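Local structure of protein translation elongation factor 1A (Methanosarcina mazei, 3WND) at residues A[276-289]-A[333-347]. The protein binds guanine nucleotides and, in its GTP-bound form, cysteinyl-tRNA(Cys), and probably acts as a translation elongation factor resembling SelB, EF-Tu and aIF2 gamma. Residues are numbered along the deposited sequence; the frame is centred on the assembly and turned at random.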
loop_
_atom_site.group_PDB
_atom_site.type_symbol
_atom_site.label_atom_id
_atom_site.label_comp_id
_atom_site.label_asym_id
_atom_site.label_seq_id
_atom_site.Cartn_x
_atom_site.Cartn_y
_atom_site.Cartn_z
ATOM N N LYS A 276 -15.055 0.521 -15.653
ATOM C CA LYS A 276 -14.216 0.130 -16.816
ATOM C C LYS A 276 -12.753 -0.003 -16.319
ATOM O O LYS A 276 -12.184 0.912 -15.691
ATOM C CB LYS A 276 -14.280 1.264 -17.875
ATOM C CG LYS A 276 -13.405 1.045 -19.067
ATOM C CD LYS A 276 -13.682 -0.319 -19.757
ATOM C CE LYS A 276 -12.927 -0.485 -21.098
ATOM N NZ LYS A 276 -11.427 -0.480 -20.926
ATOM N N GLU A 277 -12.109 -1.093 -16.697
ATOM C CA GLU A 277 -10.673 -1.271 -16.482
ATOM C C GLU A 277 -10.066 -1.923 -17.655
ATOM O O GLU A 277 -10.787 -2.649 -18.382
ATOM C CB GLU A 277 -10.393 -2.228 -15.234
ATOM C CG GLU A 277 -10.924 -1.629 -13.916
ATOM C CD GLU A 277 -10.188 -0.366 -13.496
ATOM O OE1 GLU A 277 -8.990 -0.252 -13.833
ATOM O OE2 GLU A 277 -10.848 0.479 -12.851
ATOM N N ILE A 278 -8.750 -1.712 -17.840
ATOM C CA ILE A 278 -8.023 -2.505 -18.877
ATOM C C ILE A 278 -7.784 -3.902 -18.313
ATOM O O ILE A 278 -7.455 -4.059 -17.148
ATOM C CB ILE A 278 -6.629 -1.838 -19.217
ATOM C CG1 ILE A 278 -6.886 -0.410 -19.704
ATOM C CG2 ILE A 278 -5.803 -2.659 -20.251
ATOM C CD1 ILE A 278 -5.679 0.527 -19.785
ATOM N N VAL A 279 -7.977 -4.928 -19.152
ATOM C CA VAL A 279 -7.636 -6.265 -18.713
ATOM C C VAL A 279 -6.735 -6.876 -19.764
ATOM O O VAL A 279 -7.080 -6.986 -20.939
ATOM C CB VAL A 279 -8.862 -7.172 -18.514
ATOM C CG1 VAL A 279 -8.410 -8.566 -18.222
ATOM C CG2 VAL A 279 -9.788 -6.627 -17.416
ATOM N N THR A 280 -5.512 -7.230 -19.381
ATOM C CA THR A 280 -4.565 -7.867 -20.344
ATOM C C THR A 280 -3.730 -8.912 -19.605
ATOM O O THR A 280 -3.731 -8.999 -18.344
ATOM C CB THR A 280 -3.611 -6.819 -21.010
ATOM O OG1 THR A 280 -2.776 -6.130 -20.018
ATOM C CG2 THR A 280 -4.342 -5.768 -21.835
ATOM N N THR A 281 -3.033 -9.756 -20.374
ATOM C CA THR A 281 -2.084 -10.726 -19.738
ATOM C C THR A 281 -0.684 -10.251 -20.111
ATOM O O THR A 281 0.331 -10.633 -19.457
ATOM C CB THR A 281 -2.210 -12.185 -20.262
ATOM O OG1 THR A 281 -2.065 -12.142 -21.667
ATOM C CG2 THR A 281 -3.541 -12.907 -19.941
ATOM N N ASP A 282 -0.604 -9.400 -21.145
ATOM C CA ASP A 282 0.671 -8.737 -21.499
ATOM C C ASP A 282 0.705 -7.215 -21.245
ATOM O O ASP A 282 -0.350 -6.547 -21.081
ATOM C CB ASP A 282 1.026 -8.952 -22.960
ATOM C CG ASP A 282 1.155 -10.429 -23.335
ATOM O OD1 ASP A 282 1.240 -11.343 -22.402
ATOM O OD2 ASP A 282 1.163 -10.651 -24.578
ATOM N N TYR A 283 1.907 -6.660 -21.170
ATOM C CA TYR A 283 2.090 -5.249 -20.761
ATOM C C TYR A 283 3.153 -4.624 -21.575
ATOM O O TYR A 283 4.147 -5.256 -21.829
ATOM C CB TYR A 283 2.476 -5.121 -19.257
ATOM C CG TYR A 283 1.612 -6.032 -18.420
ATOM C CD1 TYR A 283 0.344 -5.629 -18.004
ATOM C CD2 TYR A 283 2.018 -7.356 -18.192
ATOM C CE1 TYR A 283 -0.449 -6.518 -17.293
ATOM C CE2 TYR A 283 1.282 -8.243 -17.433
ATOM C CZ TYR A 283 0.012 -7.834 -17.037
ATOM O OH TYR A 283 -0.795 -8.702 -16.320
ATOM N N THR A 284 2.963 -3.379 -21.941
ATOM C CA THR A 284 4.072 -2.602 -22.490
ATOM C C THR A 284 4.294 -1.417 -21.557
ATOM O O THR A 284 3.448 -0.522 -21.473
ATOM C CB THR A 284 3.682 -2.043 -23.887
ATOM O OG1 THR A 284 3.250 -3.119 -24.731
ATOM C CG2 THR A 284 4.841 -1.279 -24.528
ATOM N N LEU A 285 5.390 -1.435 -20.795
ATOM C CA LEU A 285 5.662 -0.388 -19.756
ATOM C C LEU A 285 6.828 0.538 -20.064
ATOM O O LEU A 285 7.945 0.053 -20.424
ATOM C CB LEU A 285 5.963 -1.066 -18.399
ATOM C CG LEU A 285 4.877 -2.049 -17.920
ATOM C CD1 LEU A 285 5.256 -2.670 -16.567
ATOM C CD2 LEU A 285 3.493 -1.374 -17.769
ATOM N N GLU A 286 6.642 1.854 -19.790
ATOM C CA GLU A 286 7.723 2.836 -19.816
ATOM C C GLU A 286 8.257 2.769 -18.359
ATOM O O GLU A 286 7.537 3.081 -17.416
ATOM C CB GLU A 286 7.195 4.247 -20.088
ATOM C CG GLU A 286 6.567 4.450 -21.477
ATOM C CD GLU A 286 7.393 5.383 -22.355
ATOM O OE1 GLU A 286 8.557 5.686 -21.982
ATOM O OE2 GLU A 286 6.873 5.840 -23.404
ATOM N N CYS A 287 9.496 2.339 -18.209
ATOM C CA CYS A 287 10.055 1.959 -16.895
ATOM C C CYS A 287 11.267 2.797 -16.589
ATOM O O CYS A 287 12.035 3.240 -17.500
ATOM C CB CYS A 287 10.529 0.495 -16.935
ATOM S SG CYS A 287 9.175 -0.686 -17.130
ATOM N N THR A 288 11.473 2.959 -15.289
ATOM C CA THR A 288 12.620 3.616 -14.764
ATOM C C THR A 288 13.204 2.546 -13.843
ATOM O O THR A 288 12.530 2.101 -12.878
ATOM C CB THR A 288 12.222 4.852 -13.940
ATOM O OG1 THR A 288 11.719 5.860 -14.807
ATOM C CG2 THR A 288 13.443 5.407 -13.348
ATOM N N VAL A 289 14.423 2.116 -14.163
ATOM C CA VAL A 289 15.125 1.048 -13.418
ATOM C C VAL A 289 15.967 1.566 -12.258
ATOM O O VAL A 289 16.670 2.551 -12.363
ATOM C CB VAL A 289 16.057 0.282 -14.419
ATOM C CG1 VAL A 289 16.773 -0.913 -13.741
ATOM C CG2 VAL A 289 15.284 -0.169 -15.708
ATOM N N THR A 333 16.270 4.323 -18.223
ATOM C CA THR A 333 14.889 4.320 -18.590
ATOM C C THR A 333 14.744 3.513 -19.899
ATOM O O THR A 333 15.629 3.498 -20.741
ATOM C CB THR A 333 14.292 5.747 -18.735
ATOM O OG1 THR A 333 14.986 6.383 -19.781
ATOM C CG2 THR A 333 14.451 6.604 -17.494
ATOM N N CYS A 334 13.673 2.765 -20.001
ATOM C CA CYS A 334 13.462 1.876 -21.125
ATOM C C CYS A 334 11.969 1.597 -21.259
ATOM O O CYS A 334 11.187 1.934 -20.374
ATOM C CB CYS A 334 14.228 0.574 -20.915
ATOM S SG CYS A 334 13.630 -0.391 -19.514
ATOM N N VAL A 335 11.615 0.980 -22.377
ATOM C CA VAL A 335 10.342 0.337 -22.528
ATOM C C VAL A 335 10.522 -1.136 -22.407
ATOM O O VAL A 335 11.415 -1.767 -23.064
ATOM C CB VAL A 335 9.611 0.747 -23.847
ATOM C CG1 VAL A 335 8.339 -0.088 -24.020
ATOM C CG2 VAL A 335 9.327 2.269 -23.803
ATOM N N LEU A 336 9.666 -1.735 -21.579
ATOM C CA LEU A 336 9.659 -3.157 -21.472
ATOM C C LEU A 336 8.353 -3.759 -22.033
ATOM O O LEU A 336 7.255 -3.367 -21.641
ATOM C CB LEU A 336 9.859 -3.643 -20.047
ATOM C CG LEU A 336 11.215 -3.289 -19.383
ATOM C CD1 LEU A 336 11.269 -3.876 -17.939
ATOM C CD2 LEU A 336 12.401 -3.799 -20.204
ATOM N N GLU A 337 8.490 -4.702 -22.987
ATOM C CA GLU A 337 7.326 -5.460 -23.399
ATOM C C GLU A 337 7.388 -6.704 -22.524
ATOM O O GLU A 337 8.352 -7.451 -22.557
ATOM C CB GLU A 337 7.425 -5.727 -24.951
ATOM C CG GLU A 337 6.536 -4.691 -25.662
ATOM C CD GLU A 337 6.872 -4.474 -27.118
ATOM O OE1 GLU A 337 7.361 -5.431 -27.693
ATOM O OE2 GLU A 337 6.672 -3.361 -27.695
ATOM N N LEU A 338 6.343 -6.922 -21.721
ATOM C CA LEU A 338 6.318 -8.024 -20.779
ATOM C C LEU A 338 5.162 -9.024 -21.096
ATOM O O LEU A 338 4.127 -8.587 -21.480
ATOM C CB LEU A 338 6.093 -7.432 -19.355
ATOM C CG LEU A 338 7.188 -6.510 -18.861
ATOM C CD1 LEU A 338 6.683 -6.012 -17.489
ATOM C CD2 LEU A 338 8.529 -7.243 -18.678
ATOM N N SER A 339 5.307 -10.320 -20.831
ATOM C CA SER A 339 4.212 -11.263 -20.987
ATOM C C SER A 339 3.999 -12.052 -19.702
ATOM O O SER A 339 4.957 -12.315 -18.958
ATOM C CB SER A 339 4.510 -12.261 -22.099
ATOM O OG SER A 339 5.654 -13.059 -21.746
ATOM N N GLY A 340 2.764 -12.482 -19.481
ATOM C CA GLY A 340 2.410 -13.253 -18.255
ATOM C C GLY A 340 1.230 -14.184 -18.548
ATOM O O GLY A 340 0.711 -14.225 -19.681
ATOM N N ASN A 341 0.831 -14.974 -17.567
ATOM C CA ASN A 341 -0.209 -16.010 -17.762
ATOM C C ASN A 341 -1.595 -15.519 -17.356
ATOM O O ASN A 341 -2.568 -15.731 -18.076
ATOM C CB ASN A 341 0.125 -17.302 -16.982
ATOM C CG ASN A 341 1.407 -17.968 -17.481
ATOM O OD1 ASN A 341 1.756 -17.890 -18.659
ATOM N ND2 ASN A 341 2.061 -18.703 -16.611
ATOM N N LYS A 342 -1.668 -14.774 -16.272
ATOM C CA LYS A 342 -2.931 -14.459 -15.684
ATOM C C LYS A 342 -3.405 -13.103 -16.224
ATOM O O LYS A 342 -2.592 -12.251 -16.527
ATOM C CB LYS A 342 -2.666 -14.311 -14.199
ATOM C CG LYS A 342 -3.867 -14.334 -13.294
ATOM C CD LYS A 342 -3.507 -14.917 -11.938
ATOM C CE LYS A 342 -4.412 -14.333 -10.847
ATOM N NZ LYS A 342 -3.886 -14.743 -9.513
ATOM N N LYS A 343 -4.715 -12.930 -16.327
ATOM C CA LYS A 343 -5.325 -11.674 -16.684
ATOM C C LYS A 343 -5.311 -10.757 -15.466
ATOM O O LYS A 343 -5.829 -11.109 -14.393
ATOM C CB LYS A 343 -6.818 -11.915 -17.153
ATOM C CG LYS A 343 -6.993 -12.265 -18.620
ATOM C CD LYS A 343 -8.454 -12.472 -19.062
ATOM C CE LYS A 343 -9.220 -13.549 -18.293
ATOM N NZ LYS A 343 -10.497 -13.857 -19.024
ATOM N N LEU A 344 -4.756 -9.548 -15.640
ATOM C CA LEU A 344 -4.765 -8.513 -14.594
ATOM C C LEU A 344 -5.562 -7.322 -15.058
ATOM O O LEU A 344 -5.541 -6.947 -16.258
ATOM C CB LEU A 344 -3.325 -8.154 -14.183
ATOM C CG LEU A 344 -2.402 -9.258 -13.646
ATOM C CD1 LEU A 344 -1.101 -8.614 -13.160
ATOM C CD2 LEU A 344 -3.030 -10.008 -12.503
ATOM N N ALA A 345 -6.146 -6.615 -14.066
ATOM C CA ALA A 345 -6.932 -5.362 -14.286
ATOM C C ALA A 345 -6.196 -4.133 -13.838
ATOM O O ALA A 345 -5.583 -4.155 -12.778
ATOM C CB ALA A 345 -8.271 -5.369 -13.485
ATOM N N TYR A 346 -6.265 -3.103 -14.654
ATOM C CA TYR A 346 -5.592 -1.853 -14.258
ATOM C C TYR A 346 -6.093 -0.711 -15.146
ATOM O O TYR A 346 -6.745 -0.952 -16.208
ATOM C CB TYR A 346 -4.026 -2.008 -14.413
ATOM C CG TYR A 346 -3.572 -2.404 -15.766
ATOM C CD1 TYR A 346 -3.154 -1.443 -16.705
ATOM C CD2 TYR A 346 -3.597 -3.756 -16.143
ATOM C CE1 TYR A 346 -2.751 -1.826 -18.037
ATOM C CE2 TYR A 346 -3.243 -4.152 -17.432
ATOM C CZ TYR A 346 -2.800 -3.196 -18.360
ATOM O OH TYR A 346 -2.452 -3.601 -19.616
ATOM N N SER A 347 -5.851 0.496 -14.702
ATOM C CA SER A 347 -6.049 1.697 -15.508
ATOM C C SER A 347 -4.629 2.319 -15.682
ATOM O O SER A 347 -3.682 1.971 -14.940
ATOM C CB SER A 347 -7.066 2.665 -14.800
ATOM O OG SER A 347 -8.355 2.081 -14.994
HETATM O O HOH W 1 -0.086 -11.327 -16.716
HETATM O O HOH W 2 0.220 -2.468 -20.470
#
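The Y346 ring lies against I278, T280 and Y283. I278 CB sits over one face in a CH-pi contact 4.2 Å from the ring centroid. T280 OG1 approaches at the edge, close to the ring plane and 2.6 Å from Y346 OH; it donates to D282 O (2.7 Å), bridging the bend between strands 278-280 and 282-289. Y346 CG stands between its backbone N and carbonyl carbon (chi1 56°), which brings the ring back across the neighbouring strand. Y346 CE2 reaches the edge of the Y283 ring, 3.7 Å from Y283 CE1, with the ring planes inclined at 52°. F352 packs edge-to-face on Y346. With a leucine in place of Y346, T280 and the water linking the tyrosine hydroxyl to T284 N would probably lose a polar partner, and I278 its aromatic face. The two segments pair as two antiparallel ladders, 278-280 with 343-346 and 282-289 with 333-340, in the C-terminal beta domain, probably the counterpart of SelB domain III; a corner in each segment, near T281 and at N341-K342, sets the ladders apart. Here the buried Y283 crosses L344 at about a right angle, its OH packed 3.2 Å from L344 CG. The same hydroxyl donates to a water that donates to T281 O and K342 O, tying the two bends together. L338 N meets Y283 O in an almost straight bond (2.8 Å, 178° at the hydrogen). L285 and L338 cross with CD1 against CD1 at 3.7 Å; L354 packs on C287, L336 and L338. At the far end of the shorter ladder, S347 OG donates to E277 OE1 (2.7 Å) from above the carboxylate plane; OE2 is hydrogen-bonded to S274 OG and salt-bridged to R194 of the preceding beta domain.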